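Local coordinates for uncharacterized protein (Legionella pneumophila subsp. pneumophila str. Philadelphia 1, PDB 4EZI), which is of unknown function but adopts the alpha/beta-hydrolase fold and may act as a lipase on triacylglycerols, at residues Tyr227-Gln230 and Thr231-Tyr235; Asn248-Ile251 and Pro252-Met255; Asp289-Thr292 and Glu293-Lys296. All blocks are in the same frame, centred on the assembly; numbering follows the deposited sequence.

Contact 1 of 3, residues Tyr227-Gln230 and Thr231-Tyr235; sequences YSLQ and TYKSY
The carbonyl oxygen of Tyr227 is gripped twice by Thr231, one turn further along helix 218-233 of this alpha/beta-hydrolase: by the backbone N at 2.9 Å and by OG1 at 2.8 Å. The two donors come from opposite faces of the carbonyl plane, and the hydroxyl sits well above it, 35° out. Thr231 can do this because OG1 lies beside its own backbone N (chi1 -66°), turned back toward the preceding turn. Thr231 OG1 also rests over one face of the Tyr227 ring, displaced toward the rim and 3.7 Å from CE1.

The helix ends here. Ser234 N still bonds to Gln230 O, bent to 139° at the hydrogen, but Ser234 itself has positive phi and turns the chain out of the helix. Gln230, bent at chi2, lays its amide against that exit; its OE1 accepts from the backbone N of Trp236. Ser228 OG bonds to His129 O and Tyr131 N and lies at the edge of the Tyr232 ring, whose OH bonds to Leu128 O. Beyond the turn, Tyr235 presents a ring edge to Leu229, whose CD2 lies near the ring plane, 3.8 Å from Tyr235 CD2.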
ATOM      1  N   TYR A 227     -17.372  -1.705   5.926  1.00  6.32           N
ATOM      2  CA  TYR A 227     -17.520  -2.983   6.619  1.00  6.89           C
ATOM      3  C   TYR A 227     -16.377  -3.181   7.621  1.00  6.17           C
ATOM      4  O   TYR A 227     -16.588  -3.540   8.790  1.00  6.94           O
ATOM      5  CB  TYR A 227     -17.615  -4.133   5.613  1.00  6.95           C
ATOM      6  CG  TYR A 227     -17.656  -5.484   6.261  1.00  7.77           C
ATOM      7  CD1 TYR A 227     -18.620  -5.810   7.190  1.00  9.44           C
ATOM      8  CD2 TYR A 227     -16.711  -6.438   5.973  1.00  8.68           C
ATOM      9  CE1 TYR A 227     -18.651  -7.055   7.818  1.00  9.25           C
ATOM     10  CE2 TYR A 227     -16.725  -7.680   6.588  1.00  9.70           C
ATOM     11  CZ  TYR A 227     -17.692  -7.980   7.528  1.00 10.06           C
ATOM     12  OH  TYR A 227     -17.716  -9.219   8.149  1.00 12.24           O
ATOM     13  N   SER A 228     -15.155  -2.919   7.171  1.00  6.80           N
ATOM     14  CA  SER A 228     -13.984  -3.088   8.015  1.00  7.03           C
ATOM     15  C   SER A 228     -13.952  -2.062   9.148  1.00  6.25           C
ATOM     16  O   SER A 228     -13.620  -2.396  10.290  1.00  7.77           O
ATOM     17  CB  SER A 228     -12.730  -2.982   7.129  1.00  8.56           C
ATOM     18  OG  SER A 228     -11.555  -3.132   7.916  1.00 10.02           O
ATOM     19  N   LEU A 229     -14.288  -0.804   8.853  1.00  6.64           N
ATOM     20  CA  LEU A 229     -14.255   0.204   9.898  1.00  7.62           C
ATOM     21  C   LEU A 229     -15.301  -0.069  10.979  1.00  7.23           C
ATOM     22  O   LEU A 229     -15.012   0.051  12.172  1.00  8.00           O
ATOM     23  CB  LEU A 229     -14.393   1.616   9.325  1.00  8.03           C
ATOM     24  CG  LEU A 229     -13.929   2.733  10.259  1.00  9.78           C
ATOM     25  CD1 LEU A 229     -12.405   2.670  10.500  1.00 12.16           C
ATOM     26  CD2 LEU A 229     -14.303   4.079   9.674  1.00 11.16           C
ATOM     27  N   GLN A 230     -16.520  -0.408  10.572  1.00  7.31           N
ATOM     28  CA  GLN A 230     -17.547  -0.720  11.560  1.00  7.55           C
ATOM     29  C   GLN A 230     -17.151  -1.973  12.343  1.00  7.59           C
ATOM     30  O   GLN A 230     -17.372  -2.031  13.559  1.00  9.25           O
ATOM     31  CB  GLN A 230     -18.906  -0.893  10.881  1.00  7.38           C
ATOM     32  CG  GLN A 230     -20.023  -1.321  11.813  1.00  8.02           C
ATOM     33  CD  GLN A 230     -20.377  -0.286  12.879  1.00  7.37           C
ATOM     34  OE1 GLN A 230     -19.973   0.868  12.808  1.00  9.30           O
ATOM     35  NE2 GLN A 230     -21.135  -0.717  13.893  1.00 10.31           N
ATOM     36  N   THR A 231     -16.588  -2.979  11.686  1.00  8.18           N
ATOM     37  CA  THR A 231     -16.129  -4.195  12.381  1.00  8.82           C
ATOM     38  C   THR A 231     -15.155  -3.881  13.506  1.00  8.01           C
ATOM     39  O   THR A 231     -15.329  -4.342  14.637  1.00 10.40           O
ATOM     40  CB  THR A 231     -15.491  -5.198  11.397  1.00  7.92           C
ATOM     41  OG1 THR A 231     -16.493  -5.691  10.502  1.00  8.56           O
ATOM     42  CG2 THR A 231     -14.821  -6.362  12.128  1.00  9.86           C
ATOM     43  N   TYR A 232     -14.156  -3.055  13.213  1.00  8.30           N
ATOM     44  CA  TYR A 232     -13.089  -2.820  14.187  1.00  9.04           C
ATOM     45  C   TYR A 232     -13.392  -1.691  15.168  1.00  9.92           C
ATOM     46  O   TYR A 232     -12.911  -1.739  16.294  1.00 12.19           O
ATOM     47  CB  TYR A 232     -11.751  -2.545  13.477  1.00  9.82           C
ATOM     48  CG  TYR A 232     -11.137  -3.822  12.961  1.00  7.77           C
ATOM     49  CD1 TYR A 232     -10.627  -4.740  13.866  1.00  9.82           C
ATOM     50  CD2 TYR A 232     -11.096  -4.138  11.601  1.00  8.22           C
ATOM     51  CE1 TYR A 232     -10.107  -5.944  13.443  1.00 11.37           C
ATOM     52  CE2 TYR A 232     -10.546  -5.347  11.181  1.00  8.60           C
ATOM     53  CZ  TYR A 232     -10.030  -6.231  12.112  1.00  9.34           C
ATOM     54  OH  TYR A 232      -9.483  -7.439  11.755  1.00 12.44           O
ATOM     55  N   LYS A 233     -14.178  -0.705  14.760  1.00  9.41           N
ATOM     56  CA  LYS A 233     -14.360   0.532  15.556  1.00  9.90           C
ATOM     57  C   LYS A 233     -15.791   0.803  16.009  1.00 10.48           C
ATOM     58  O   LYS A 233     -15.999   1.607  16.908  1.00 12.38           O
ATOM     59  CB  LYS A 233     -13.846   1.740  14.784  1.00 10.36           C
ATOM     60  CG  LYS A 233     -12.414   1.620  14.331  1.00 12.64           C
ATOM     61  CD  LYS A 233     -11.428   1.427  15.504  1.00 14.11           C
ATOM     62  CE  LYS A 233      -9.974   1.310  15.038  1.00 15.51           C
ATOM     63  NZ  LYS A 233      -9.091   0.865  16.157  1.00 17.56           N
ATOM     64  N   SER A 234     -16.783   0.187  15.362  1.00 10.76           N
ATOM     65  CA  SER A 234     -18.183   0.360  15.735  0.50 12.43           C
ATOM     66  C   SER A 234     -18.584   1.829  15.904  1.00 11.51           C
ATOM     67  O   SER A 234     -19.268   2.212  16.865  1.00 12.71           O
ATOM     68  CB  SER A 234     -18.520  -0.447  16.990  0.50 14.27           C
ATOM     69  OG  SER A 234     -19.923  -0.586  17.090  0.50 17.93           O
ATOM     70  N   TYR A 235     -18.215   2.652  14.933  1.00  9.58           N
ATOM     71  CA  TYR A 235     -18.570   4.066  14.983  1.00 10.32           C
ATOM     72  C   TYR A 235     -20.060   4.314  14.741  1.00 11.11           C
ATOM     73  O   TYR A 235     -20.574   5.365  15.127  1.00 12.90           O
ATOM     74  CB  TYR A 235     -17.751   4.892  13.982  1.00 11.11           C
ATOM     75  CG  TYR A 235     -16.267   4.989  14.260  1.00 11.18           C
ATOM     76  CD1 TYR A 235     -15.765   5.174  15.562  1.00 11.96           C
ATOM     77  CD2 TYR A 235     -15.348   4.905  13.224  1.00 11.70           C
ATOM     78  CE1 TYR A 235     -14.388   5.303  15.804  1.00 12.72           C
ATOM     79  CE2 TYR A 235     -13.971   5.007  13.454  1.00 12.66           C
ATOM     80  CZ  TYR A 235     -13.506   5.192  14.749  1.00 11.71           C
ATOM     81  OH  TYR A 235     -12.164   5.281  14.999  1.00 14.71           O
TER

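Contact 2 of 3, residues Asn248-Ile251 and Pro252-Met255; sequences NTLI and PELM
Leu250 turns CG away from its backbone N (chi1 -177°), while Leu254, one turn later, keeps CG beside its own N (chi1 -64°); the two side chains thus converge obliquely, with Leu250 CG 3.8 Å from Leu254 CD1. One residue on, a matching pair of branches meets: CG2 of Ile251, anti to N, and CG of Met255, a selenomethionine, beside N. These side chains run next to each other in the same direction, CG2 of Ile251 4.0 Å from CG of Met255. Two backbone bonds underlie the pairs: Leu254 N to Leu250 O, nearly linear at 167°, and Met255 N to Ile251 O, more bent where the helix gives out.

Pro252 interrupts this pattern. Having no N-H, it puts CD where the donor would be, 3.3 Å from Asn248 O, and helix 247-254 kinks there. CD necessarily lies close to Ile251 CB (3.4 Å), as across any trans bond to proline.

On the outer side, a water spans the turn in one of two conformers of Glu253: it bonds to Thr249 OG1 and donates to Glu253 OE2, both at 2.7 Å. Thr249 OG1 is also bonded to Pro246 O. In that same conformer the Glu253 side chain crosses that of Leu250 at about a right angle, with OE1 near CD1 of Leu250. Ile251, Pro252 and Met255 pack on Tyr227 of helix 218-233, and Leu254 reaches Ala267 of helix 261-267. This is an amphipathic, proline-kinked short helix, packed among other helices outside the central sheet of an alpha/beta-hydrolase.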
ATOM      1  N   ASN A 248     -26.223  -5.532   3.426  1.00  7.57           N
ATOM      2  CA  ASN A 248     -25.879  -5.670   4.823  1.00  8.11           C
ATOM      3  C   ASN A 248     -25.418  -7.066   5.189  1.00  8.85           C
ATOM      4  O   ASN A 248     -24.559  -7.213   6.071  1.00 11.40           O
ATOM      5  CB  ASN A 248     -27.032  -5.219   5.728  1.00  8.69           C
ATOM      6  CG  ASN A 248     -28.326  -5.996   5.515  1.00  7.51           C
ATOM      7  OD1 ASN A 248     -28.640  -6.449   4.412  1.00  9.32           O
ATOM      8  ND2 ASN A 248     -29.068  -6.168   6.585  1.00  9.42           N
ATOM      9  N   THR A 249     -25.954  -8.100   4.539  1.00  8.38           N
ATOM     10  CA  THR A 249     -25.505  -9.467   4.786  1.00  8.26           C
ATOM     11  C   THR A 249     -24.635 -10.014   3.651  1.00  8.15           C
ATOM     12  O   THR A 249     -23.801 -10.887   3.899  1.00 10.54           O
ATOM     13  CB  THR A 249     -26.669 -10.405   5.097  1.00  9.41           C
ATOM     14  OG1 THR A 249     -27.571 -10.418   3.991  1.00 10.00           O
ATOM     15  CG2 THR A 249     -27.376 -10.043   6.382  1.00  9.33           C
ATOM     16  N   LEU A 250     -24.799  -9.528   2.422  1.00  7.78           N
ATOM     17  CA  LEU A 250     -23.967  -9.971   1.313  1.00  7.88           C
ATOM     18  C   LEU A 250     -22.532  -9.509   1.460  1.00  7.72           C
ATOM     19  O   LEU A 250     -21.601 -10.273   1.174  1.00  8.40           O
ATOM     20  CB  LEU A 250     -24.558  -9.483   0.009  1.00  9.83           C
ATOM     21  CG  LEU A 250     -23.875  -9.904  -1.266  1.00 12.74           C
ATOM     22  CD1 LEU A 250     -23.771 -11.439  -1.374  1.00 16.16           C
ATOM     23  CD2 LEU A 250     -24.585  -9.317  -2.461  1.00 15.47           C
ATOM     24  N   ILE A 251     -22.318  -8.252   1.842  1.00  7.55           N
ATOM     25  CA  ILE A 251     -20.973  -7.722   1.933  1.00  7.17           C
ATOM     26  C   ILE A 251     -20.071  -8.535   2.880  1.00  7.40           C
ATOM     27  O   ILE A 251     -18.942  -8.866   2.518  1.00  8.23           O
ATOM     28  CB  ILE A 251     -20.983  -6.204   2.212  1.00  7.49           C
ATOM     29  CG1 ILE A 251     -21.470  -5.484   0.942  1.00  7.41           C
ATOM     30  CG2 ILE A 251     -19.614  -5.691   2.692  1.00  8.76           C
ATOM     31  CD1 ILE A 251     -21.836  -4.042   1.125  1.00  8.43           C
ATOM     32  N   PRO A 252     -20.565  -8.875   4.080  1.00  8.23           N
ATOM     33  CA  PRO A 252     -19.716  -9.733   4.938  1.00  9.09           C
ATOM     34  C   PRO A 252     -19.284 -11.044   4.298  1.00 10.09           C
ATOM     35  O   PRO A 252     -18.147 -11.478   4.494  1.00 12.36           O
ATOM     36  CB  PRO A 252     -20.591  -9.969   6.175  1.00 10.95           C
ATOM     37  CG  PRO A 252     -21.451  -8.743   6.248  1.00 11.07           C
ATOM     38  CD  PRO A 252     -21.731  -8.344   4.811  1.00  9.01           C
ATOM     39  N   GLU A 253     -20.157 -11.647   3.497  1.00 10.40           N
ATOM     40  CA  GLU A 253     -19.810 -12.856   2.754  1.00 10.74           C
ATOM     41  C   GLU A 253     -18.739 -12.573   1.688  1.00 10.06           C
ATOM     42  O   GLU A 253     -17.715 -13.266   1.584  1.00 11.41           O
ATOM     43  CB  GLU A 253     -21.011 -13.467   2.006  0.50 13.81           C
ATOM     44  CG  GLU A 253     -22.330 -13.734   2.733  0.50 21.67           C
ATOM     45  CD  GLU A 253     -23.481 -13.952   1.724  0.50 26.53           C
ATOM     46  OE1 GLU A 253     -23.233 -14.569   0.663  0.50 28.59           O
ATOM     47  OE2 GLU A 253     -24.628 -13.505   1.962  0.50 23.66           O
ATOM     48  N   LEU A 254     -18.963 -11.540   0.892  1.00  8.35           N
ATOM     49  CA  LEU A 254     -18.030 -11.190  -0.175  1.00  8.85           C
ATOM     50  C   LEU A 254     -16.652 -10.850   0.347  1.00  8.68           C
ATOM     51  O   LEU A 254     -15.662 -11.052  -0.367  1.00 10.40           O
ATOM     52  CB  LEU A 254     -18.546 -10.014  -0.988  1.00  8.81           C
ATOM     53  CG  LEU A 254     -19.839 -10.257  -1.765  1.00  9.18           C
ATOM     54  CD1 LEU A 254     -20.333  -8.939  -2.376  1.00 11.01           C
ATOM     55  CD2 LEU A 254     -19.705 -11.358  -2.815  1.00 11.21           C
HETATM   56  N   MSE A 255     -16.596 -10.297   1.568  1.00  8.72           N
HETATM   57  CA  MSE A 255     -15.343  -9.871   2.153  1.00  8.13           C
HETATM   58  C   MSE A 255     -14.686 -10.901   3.045  1.00  9.17           C
HETATM   59  O   MSE A 255     -13.827 -10.549   3.827  1.00 11.52           O
HETATM   60  CB  MSE A 255     -15.516  -8.532   2.907  1.00  9.58           C
HETATM   61  CG  MSE A 255     -16.095  -7.406   2.074  1.00 10.35           C
HETATM   62 SE   MSE A 255     -14.933  -6.848   0.691  0.75 11.67          SE
HETATM   63  CE  MSE A 255     -16.268  -5.991  -0.489  1.00 14.59           C
TER
HETATM   64  O   HOH W   1     -26.815 -11.959   1.844  1.00 19.24           O

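Contact 3 of 3, residues Asp289-Thr292 and Glu293-Lys296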
ATOM      1  N   ASP A 289     -22.024  13.341   8.920  1.00 14.52           N
ATOM      2  CA  ASP A 289     -21.969  12.117   9.694  1.00 13.06           C
ATOM      3  C   ASP A 289     -21.407  12.462  11.052  1.00 12.53           C
ATOM      4  O   ASP A 289     -20.467  13.260  11.160  1.00 12.93           O
ATOM      5  CB  ASP A 289     -21.097  11.080   9.000  1.00 11.76           C
ATOM      6  CG  ASP A 289     -21.082   9.751   9.713  1.00 11.86           C
ATOM      7  OD1 ASP A 289     -20.308   9.589  10.683  1.00 11.40           O
ATOM      8  OD2 ASP A 289     -21.865   8.868   9.304  1.00 12.38           O
ATOM      9  N   ARG A 290     -21.987  11.899  12.100  1.00 12.42           N
ATOM     10  CA  ARG A 290     -21.567  12.212  13.464  1.00 13.04           C
ATOM     11  C   ARG A 290     -20.123  11.839  13.769  1.00 11.75           C
ATOM     12  O   ARG A 290     -19.557  12.318  14.751  1.00 14.51           O
ATOM     13  CB  ARG A 290     -22.512  11.574  14.483  1.00 12.93           C
ATOM     14  CG  ARG A 290     -22.478  10.061  14.488  1.00 12.50           C
ATOM     15  CD  ARG A 290     -23.600   9.540  15.314  1.00 13.38           C
ATOM     16  NE  ARG A 290     -23.719   8.082  15.371  1.00 12.34           N
ATOM     17  CZ  ARG A 290     -24.397   7.329  14.498  1.00 10.56           C
ATOM     18  NH1 ARG A 290     -24.900   7.854  13.394  1.00 11.44           N
ATOM     19  NH2 ARG A 290     -24.536   6.028  14.731  1.00 11.41           N
ATOM     20  N   ASN A 291     -19.532  10.998  12.923  1.00 11.97           N
ATOM     21  CA  ASN A 291     -18.137  10.555  13.088  1.00 11.51           C
ATOM     22  C   ASN A 291     -17.145  11.283  12.194  1.00 11.83           C
ATOM     23  O   ASN A 291     -15.986  10.864  12.089  1.00 12.58           O
ATOM     24  CB  ASN A 291     -18.072   9.051  12.832  1.00 11.72           C
ATOM     25  CG  ASN A 291     -18.948   8.293  13.786  1.00 12.03           C
ATOM     26  OD1 ASN A 291     -18.678   8.283  14.991  1.00 13.73           O
ATOM     27  ND2 ASN A 291     -20.003   7.668  13.273  1.00 12.38           N
ATOM     28  N   THR A 292     -17.582  12.370  11.566  1.00 11.55           N
ATOM     29  CA  THR A 292     -16.732  13.024  10.595  1.00 11.34           C
ATOM     30  C   THR A 292     -15.351  13.398  11.150  1.00 12.03           C
ATOM     31  O   THR A 292     -14.345  13.233  10.459  1.00 12.08           O
ATOM     32  CB  THR A 292     -17.467  14.232   9.990  1.00 13.26           C
ATOM     33  OG1 THR A 292     -18.620  13.775   9.253  1.00 15.18           O
ATOM     34  CG2 THR A 292     -16.573  14.987   9.055  1.00 15.30           C
ATOM     35  N   GLU A 293     -15.277  13.897  12.380  1.00 12.14           N
ATOM     36  CA  GLU A 293     -13.974  14.293  12.901  1.00 12.02           C
ATOM     37  C   GLU A 293     -12.981  13.123  13.040  1.00 11.95           C
ATOM     38  O   GLU A 293     -11.831  13.226  12.617  1.00 12.30           O
ATOM     39  CB  GLU A 293     -14.123  15.115  14.172  1.00 15.51           C
ATOM     40  CG  GLU A 293     -14.749  16.515  13.919  1.00 23.15           C
ATOM     41  CD  GLU A 293     -14.124  17.294  12.743  1.00 32.53           C
ATOM     42  OE1 GLU A 293     -12.877  17.352  12.644  1.00 34.79           O
ATOM     43  OE2 GLU A 293     -14.884  17.847  11.906  1.00 36.72           O
ATOM     44  N   ILE A 294     -13.432  11.991  13.567  1.00 11.76           N
ATOM     45  CA  ILE A 294     -12.573  10.820  13.694  0.50 12.37           C
ATOM     46  C   ILE A 294     -12.230  10.216  12.316  1.00 11.24           C
ATOM     47  O   ILE A 294     -11.130   9.671  12.119  1.00 11.14           O
ATOM     48  CB  ILE A 294     -13.195   9.782  14.680  0.50 14.34           C
ATOM     49  CG1 ILE A 294     -12.154   8.750  15.139  0.50 16.92           C
ATOM     50  CG2 ILE A 294     -14.432   9.136  14.093  0.50 14.77           C
ATOM     51  CD1 ILE A 294     -11.022   9.361  15.969  0.50 19.66           C
ATOM     52  N   LEU A 295     -13.155  10.313  11.364  1.00 10.41           N
ATOM     53  CA  LEU A 295     -12.918   9.859  10.002  1.00  9.60           C
ATOM     54  C   LEU A 295     -11.816  10.686   9.346  1.00  8.88           C
ATOM     55  O   LEU A 295     -10.951  10.148   8.640  1.00 10.00           O
ATOM     56  CB  LEU A 295     -14.202   9.885   9.185  1.00 10.09           C
ATOM     57  CG  LEU A 295     -15.240   8.848   9.622  1.00 11.12           C
ATOM     58  CD1 LEU A 295     -16.636   9.124   9.064  1.00 12.55           C
ATOM     59  CD2 LEU A 295     -14.794   7.447   9.241  1.00 14.99           C
ATOM     60  N   LYS A 296     -11.850  12.006   9.547  1.00 10.63           N
ATOM     61  CA  LYS A 296     -10.788  12.884   9.060  1.00  9.60           C
ATOM     62  C   LYS A 296      -9.437  12.574   9.687  1.00  9.52           C
ATOM     63  O   LYS A 296      -8.419  12.587   8.999  1.00 11.18           O
ATOM     64  CB  LYS A 296     -11.147  14.357   9.267  1.00 11.39           C
ATOM     65  CG  LYS A 296     -12.244  14.811   8.342  1.00 12.81           C
ATOM     66  CD  LYS A 296     -12.866  16.173   8.741  1.00 16.49           C
ATOM     67  CE  LYS A 296     -11.903  17.305   8.750  1.00 23.11           C
ATOM     68  NZ  LYS A 296     -12.644  18.549   9.155  1.00 27.39           N
TER
HETATM   69  O   HOH W   2     -17.410  14.275  14.402  1.00 18.26           O
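An Asx turn inside a type I beta turn leads the chain into helix 292-299, and Asp289 supplies both its carboxylate and its carbonyl. OD1 of Asp289 accepts from the backbone N of Asn291 at 2.8 Å, met on the anti side and 29° out of the carboxylate plane; a weak bond from Asn291 ND2 reaches the same oxygen. The stronger partner of that amide is Tyr235 O, and OD2 of Asp289 is held by the indole NE1 of Trp236. The Asp289 carbonyl oxygen takes two donors from Thr292, the backbone N that closes the beta turn and OG1 at 2.7 Å.

Asn291 sits at the N-cap position, but its side chain makes no capping bond. Its carbonyl instead starts the helix, accepting from Leu295 N at 3.0 Å. CD1 of Leu295 packs against Asn291 CB, 4.0 Å away. A water accepts from Glu293 N, an amide of the first turn, and donates to Arg290 O. One residue on from Asn291, the methyl CG2 of Thr292 meets CD of Lys296, a turn ahead. Together these bonds make a helix N-terminus entered through an Asx turn.

Each contact spans adjoining residues of a single stretch, so none closes a long loop; they follow in series, neither nested nor crossed. Contact 1 comes first, at the C-terminal end of helix 218-233, contact 2 next in helix 247-254, and contact 3 last, at the start of helix 292-299. Contact 1 is the hub. Its Tyr227 packs on 248-255, with CB 3.9 Å from Ile251 CG2, and its other end meets 289-296, where Leu229 and Tyr235 touch Leu295 and Ile294. Contacts 2 and 3 stay about 15 Å apart at their nearest atoms. Through contact 1, three helices outside the central sheet are joined.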